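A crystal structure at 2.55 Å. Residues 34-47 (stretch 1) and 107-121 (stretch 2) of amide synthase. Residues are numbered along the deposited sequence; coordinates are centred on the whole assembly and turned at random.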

# COMPACT_ATOMS: atom_id res chain seq x y z
N ASP A 34 21.52 18.52 34.56
CA ASP A 34 22.89 18.83 34.14
C ASP A 34 22.78 19.89 33.05
O ASP A 34 22.49 19.56 31.89
CB ASP A 34 23.56 17.56 33.58
CG ASP A 34 25.03 17.76 33.22
OD1 ASP A 34 25.35 18.65 32.40
OD2 ASP A 34 25.88 17.02 33.75
N THR A 35 23.00 21.15 33.41
CA THR A 35 22.88 22.26 32.45
C THR A 35 23.57 21.99 31.13
O THR A 35 22.95 22.03 30.07
CB THR A 35 23.47 23.60 33.01
OG1 THR A 35 22.92 23.87 34.30
CG2 THR A 35 23.12 24.77 32.08
N THR A 36 24.86 21.70 31.21
CA THR A 36 25.64 21.43 30.02
C THR A 36 25.05 20.34 29.14
O THR A 36 24.90 20.55 27.94
CB THR A 36 27.10 21.11 30.42
OG1 THR A 36 27.69 22.30 30.97
CG2 THR A 36 27.92 20.66 29.22
N LEU A 37 24.71 19.20 29.70
CA LEU A 37 24.13 18.15 28.87
C LEU A 37 22.77 18.55 28.24
O LEU A 37 22.46 18.15 27.11
CB LEU A 37 24.01 16.84 29.68
CG LEU A 37 25.33 16.18 30.13
CD1 LEU A 37 25.05 14.78 30.65
CD2 LEU A 37 26.33 16.07 28.98
N LEU A 38 21.98 19.36 28.95
CA LEU A 38 20.69 19.80 28.41
C LEU A 38 20.96 20.67 27.19
O LEU A 38 20.32 20.51 26.15
CB LEU A 38 19.90 20.60 29.46
CG LEU A 38 18.47 21.12 29.23
CD1 LEU A 38 18.51 22.26 28.26
CD2 LEU A 38 17.55 20.02 28.72
N LEU A 39 21.93 21.57 27.32
CA LEU A 39 22.29 22.45 26.22
C LEU A 39 22.74 21.66 24.99
O LEU A 39 22.37 21.98 23.86
CB LEU A 39 23.39 23.43 26.63
CG LEU A 39 23.08 24.54 27.64
CD1 LEU A 39 24.28 25.45 27.72
CD2 LEU A 39 21.87 25.35 27.20
N ARG A 40 23.56 20.63 25.21
CA ARG A 40 24.05 19.79 24.13
C ARG A 40 22.83 19.09 23.53
O ARG A 40 22.65 19.04 22.31
CB ARG A 40 25.02 18.75 24.68
CG ARG A 40 25.47 17.70 23.68
CD ARG A 40 26.37 18.30 22.62
NE ARG A 40 26.92 17.27 21.74
CZ ARG A 40 27.49 17.54 20.57
NH1 ARG A 40 27.58 18.80 20.14
NH2 ARG A 40 27.97 16.56 19.82
N ALA A 41 22.00 18.52 24.41
CA ALA A 41 20.79 17.84 23.97
C ALA A 41 19.94 18.75 23.09
O ALA A 41 19.49 18.32 22.02
CB ALA A 41 19.97 17.39 25.17
N LEU A 42 19.73 20.01 23.51
CA LEU A 42 18.92 20.93 22.71
C LEU A 42 19.60 21.21 21.37
O LEU A 42 18.95 21.23 20.34
CB LEU A 42 18.64 22.23 23.47
CG LEU A 42 17.91 23.37 22.73
CD1 LEU A 42 16.51 22.96 22.34
CD2 LEU A 42 17.84 24.57 23.62
N HIS A 43 20.92 21.42 21.40
CA HIS A 43 21.70 21.68 20.18
C HIS A 43 21.61 20.48 19.23
O HIS A 43 21.56 20.63 18.00
CB HIS A 43 23.16 21.91 20.54
CG HIS A 43 24.08 21.86 19.36
ND1 HIS A 43 24.39 22.98 18.61
CD2 HIS A 43 24.73 20.83 18.77
CE1 HIS A 43 25.19 22.63 17.62
NE2 HIS A 43 25.41 21.33 17.69
N LEU A 44 21.63 19.27 19.79
CA LEU A 44 21.52 18.08 18.96
C LEU A 44 20.11 17.98 18.36
O LEU A 44 19.95 17.80 17.15
CB LEU A 44 21.81 16.82 19.79
CG LEU A 44 23.28 16.57 20.17
CD1 LEU A 44 23.38 15.29 20.98
CD2 LEU A 44 24.14 16.45 18.90
N THR A 45 19.08 18.12 19.20
CA THR A 45 17.73 18.02 18.69
C THR A 45 17.45 18.95 17.51
O THR A 45 16.93 18.51 16.48
CB THR A 45 16.71 18.33 19.77
OG1 THR A 45 16.88 17.40 20.84
CG2 THR A 45 15.32 18.20 19.20
N VAL A 46 17.80 20.22 17.68
CA VAL A 46 17.59 21.24 16.67
C VAL A 46 18.35 20.95 15.36
O VAL A 46 17.87 21.29 14.27
CB VAL A 46 17.97 22.64 17.25
CG1 VAL A 46 18.19 23.62 16.16
CG2 VAL A 46 16.84 23.16 18.13
N SER A 47 19.50 20.32 15.44
CA SER A 47 20.27 20.00 14.22
C SER A 47 19.54 19.03 13.35
O SER A 47 19.65 19.08 12.13
CB SER A 47 21.62 19.40 14.56
OG SER A 47 22.42 20.40 15.15
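Stretch 2 (107-121) SHQVYRLSHSEHLIY

Stretch 2 is a beta hairpin that lays one face against the helix of stretch 1, in a mainly apolar contact closed at one end by polar bonds to Thr35. The helix runs from Thr35 to Ser47. The first hairpin strand begins at Ser107 and runs nearly antiparallel to it, at 170°, with the axes 10.4 Å apart at closest approach. A type I turn from Ser114 to Glu117 leads into the second strand, 117-121. Backbone hydrogen bonds pair Gln109 with Tyr121 and Tyr111 with Leu119.

Strand alternation sets the face. His108, Val110, Arg112, His118 and Ile120 direct CA-to-CB toward the helix, while Gln109, Tyr111 and Tyr121 point away. Val110 is central. Its CG2 lies 3.4 Å from Leu42 CD2 and 3.7 Å from Leu39 CD2, and its CG1 is 4.2 Å from Leu38 CD1. Leu38 CD1 also meets Ile120 CD1 of the second strand at 3.8 Å.

Near the helix C-terminus, Val46 CG2 sits over one face of the His108 ring, 3.8 Å from its centroid, a CH-pi contact. At the N-terminus, Arg112 NH1 donates to Thr35 OG1 at 3.0 Å. The same OG1 hydrogen-bonds His118 NE2 at 2.8 Å, so one hydroxyl ties both strands to the helix.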

# COMPACT_ATOMS: atom_id res chain seq x y z
N SER A 107 13.42 30.31 17.34
CA SER A 107 14.25 30.91 18.37
C SER A 107 14.38 29.88 19.50
O SER A 107 13.42 29.16 19.80
CB SER A 107 13.59 32.20 18.89
OG SER A 107 14.43 32.90 19.79
N HIS A 108 15.55 29.82 20.12
CA HIS A 108 15.79 28.88 21.21
C HIS A 108 16.55 29.56 22.33
O HIS A 108 17.68 30.03 22.16
CB HIS A 108 16.58 27.67 20.67
CG HIS A 108 15.96 27.08 19.45
ND1 HIS A 108 14.93 26.17 19.50
CD2 HIS A 108 16.13 27.39 18.13
CE1 HIS A 108 14.47 25.95 18.28
NE2 HIS A 108 15.18 26.68 17.43
N GLN A 109 15.93 29.63 23.49
CA GLN A 109 16.57 30.29 24.61
C GLN A 109 16.57 29.35 25.81
O GLN A 109 15.60 28.65 26.05
CB GLN A 109 15.80 31.57 24.94
CG GLN A 109 15.66 32.58 23.79
CD GLN A 109 14.57 33.66 24.07
OE1 GLN A 109 14.21 33.92 25.24
NE2 GLN A 109 14.06 34.29 23.01
N VAL A 110 17.67 29.32 26.57
CA VAL A 110 17.74 28.48 27.76
C VAL A 110 18.20 29.32 28.94
O VAL A 110 19.11 30.13 28.82
CB VAL A 110 18.76 27.33 27.60
CG1 VAL A 110 18.69 26.43 28.83
CG2 VAL A 110 18.45 26.52 26.36
N TYR A 111 17.58 29.11 30.10
CA TYR A 111 17.96 29.87 31.29
C TYR A 111 18.19 29.03 32.51
O TYR A 111 17.33 28.25 32.91
CB TYR A 111 16.89 30.91 31.66
CG TYR A 111 16.54 31.86 30.57
CD1 TYR A 111 15.45 31.62 29.74
CD2 TYR A 111 17.32 32.99 30.34
CE1 TYR A 111 15.14 32.49 28.69
CE2 TYR A 111 17.02 33.86 29.30
CZ TYR A 111 15.94 33.60 28.47
OH TYR A 111 15.69 34.41 27.39
N ARG A 112 19.35 29.20 33.12
CA ARG A 112 19.63 28.51 34.36
C ARG A 112 19.21 29.57 35.39
O ARG A 112 19.87 30.59 35.55
CB ARG A 112 21.13 28.18 34.48
CG ARG A 112 21.53 27.47 35.78
CD ARG A 112 22.98 27.01 35.75
NE ARG A 112 23.55 26.87 37.09
CZ ARG A 112 23.70 25.72 37.74
NH1 ARG A 112 23.34 24.56 37.19
NH2 ARG A 112 24.20 25.73 38.97
N LEU A 113 18.09 29.33 36.05
CA LEU A 113 17.59 30.28 37.04
C LEU A 113 18.28 30.04 38.37
O LEU A 113 18.65 30.99 39.07
CB LEU A 113 16.08 30.10 37.20
CG LEU A 113 15.30 30.28 35.89
CD1 LEU A 113 13.85 29.86 36.08
CD2 LEU A 113 15.40 31.74 35.46
N SER A 114 18.44 28.77 38.72
CA SER A 114 19.11 28.37 39.94
C SER A 114 19.71 27.00 39.61
O SER A 114 19.55 26.51 38.50
CB SER A 114 18.10 28.27 41.08
OG SER A 114 17.59 26.95 41.22
N HIS A 115 20.41 26.37 40.54
CA HIS A 115 20.99 25.07 40.21
C HIS A 115 19.91 24.00 40.02
O HIS A 115 20.16 22.97 39.40
CB HIS A 115 21.99 24.63 41.29
CG HIS A 115 21.35 24.26 42.60
ND1 HIS A 115 20.66 25.16 43.38
CD2 HIS A 115 21.31 23.08 43.26
CE1 HIS A 115 20.22 24.56 44.47
NE2 HIS A 115 20.60 23.29 44.42
N SER A 116 18.71 24.24 40.53
CA SER A 116 17.63 23.26 40.40
C SER A 116 16.46 23.78 39.55
O SER A 116 15.39 23.15 39.49
CB SER A 116 17.11 22.92 41.79
OG SER A 116 16.66 24.10 42.42
N GLU A 117 16.67 24.91 38.89
CA GLU A 117 15.62 25.51 38.09
C GLU A 117 16.12 25.96 36.72
O GLU A 117 17.02 26.80 36.61
CB GLU A 117 15.01 26.72 38.83
CG GLU A 117 14.31 26.41 40.17
CD GLU A 117 13.15 25.38 40.07
OE1 GLU A 117 12.51 25.25 39.00
OE2 GLU A 117 12.87 24.72 41.09
N HIS A 118 15.51 25.41 35.67
CA HIS A 118 15.87 25.77 34.29
C HIS A 118 14.62 26.14 33.48
O HIS A 118 13.53 25.57 33.66
CB HIS A 118 16.60 24.63 33.57
CG HIS A 118 18.00 24.40 34.05
ND1 HIS A 118 18.29 23.75 35.23
CD2 HIS A 118 19.19 24.78 33.53
CE1 HIS A 118 19.60 23.75 35.42
NE2 HIS A 118 20.17 24.37 34.40
N LEU A 119 14.80 27.08 32.55
CA LEU A 119 13.71 27.51 31.71
C LEU A 119 14.10 27.42 30.25
O LEU A 119 15.05 28.07 29.82
CB LEU A 119 13.31 28.95 32.02
CG LEU A 119 12.00 29.38 31.37
CD1 LEU A 119 10.90 28.46 31.85
CD2 LEU A 119 11.69 30.82 31.72
N ILE A 120 13.38 26.60 29.49
CA ILE A 120 13.62 26.43 28.07
C ILE A 120 12.48 27.06 27.29
O ILE A 120 11.30 26.77 27.55
CB ILE A 120 13.67 24.96 27.66
CG1 ILE A 120 14.90 24.29 28.26
CG2 ILE A 120 13.69 24.85 26.15
CD1 ILE A 120 14.78 22.79 28.30
N TYR A 121 12.83 27.89 26.33
CA TYR A 121 11.86 28.57 25.51
C TYR A 121 12.11 28.22 24.05
O TYR A 121 13.20 28.44 23.52
CB TYR A 121 11.96 30.10 25.71
CG TYR A 121 11.14 30.92 24.75
CD1 TYR A 121 9.74 30.96 24.83
CD2 TYR A 121 11.76 31.65 23.74
CE1 TYR A 121 8.98 31.73 23.93
CE2 TYR A 121 11.02 32.42 22.84
CZ TYR A 121 9.63 32.46 22.93
OH TYR A 121 8.93 33.23 22.03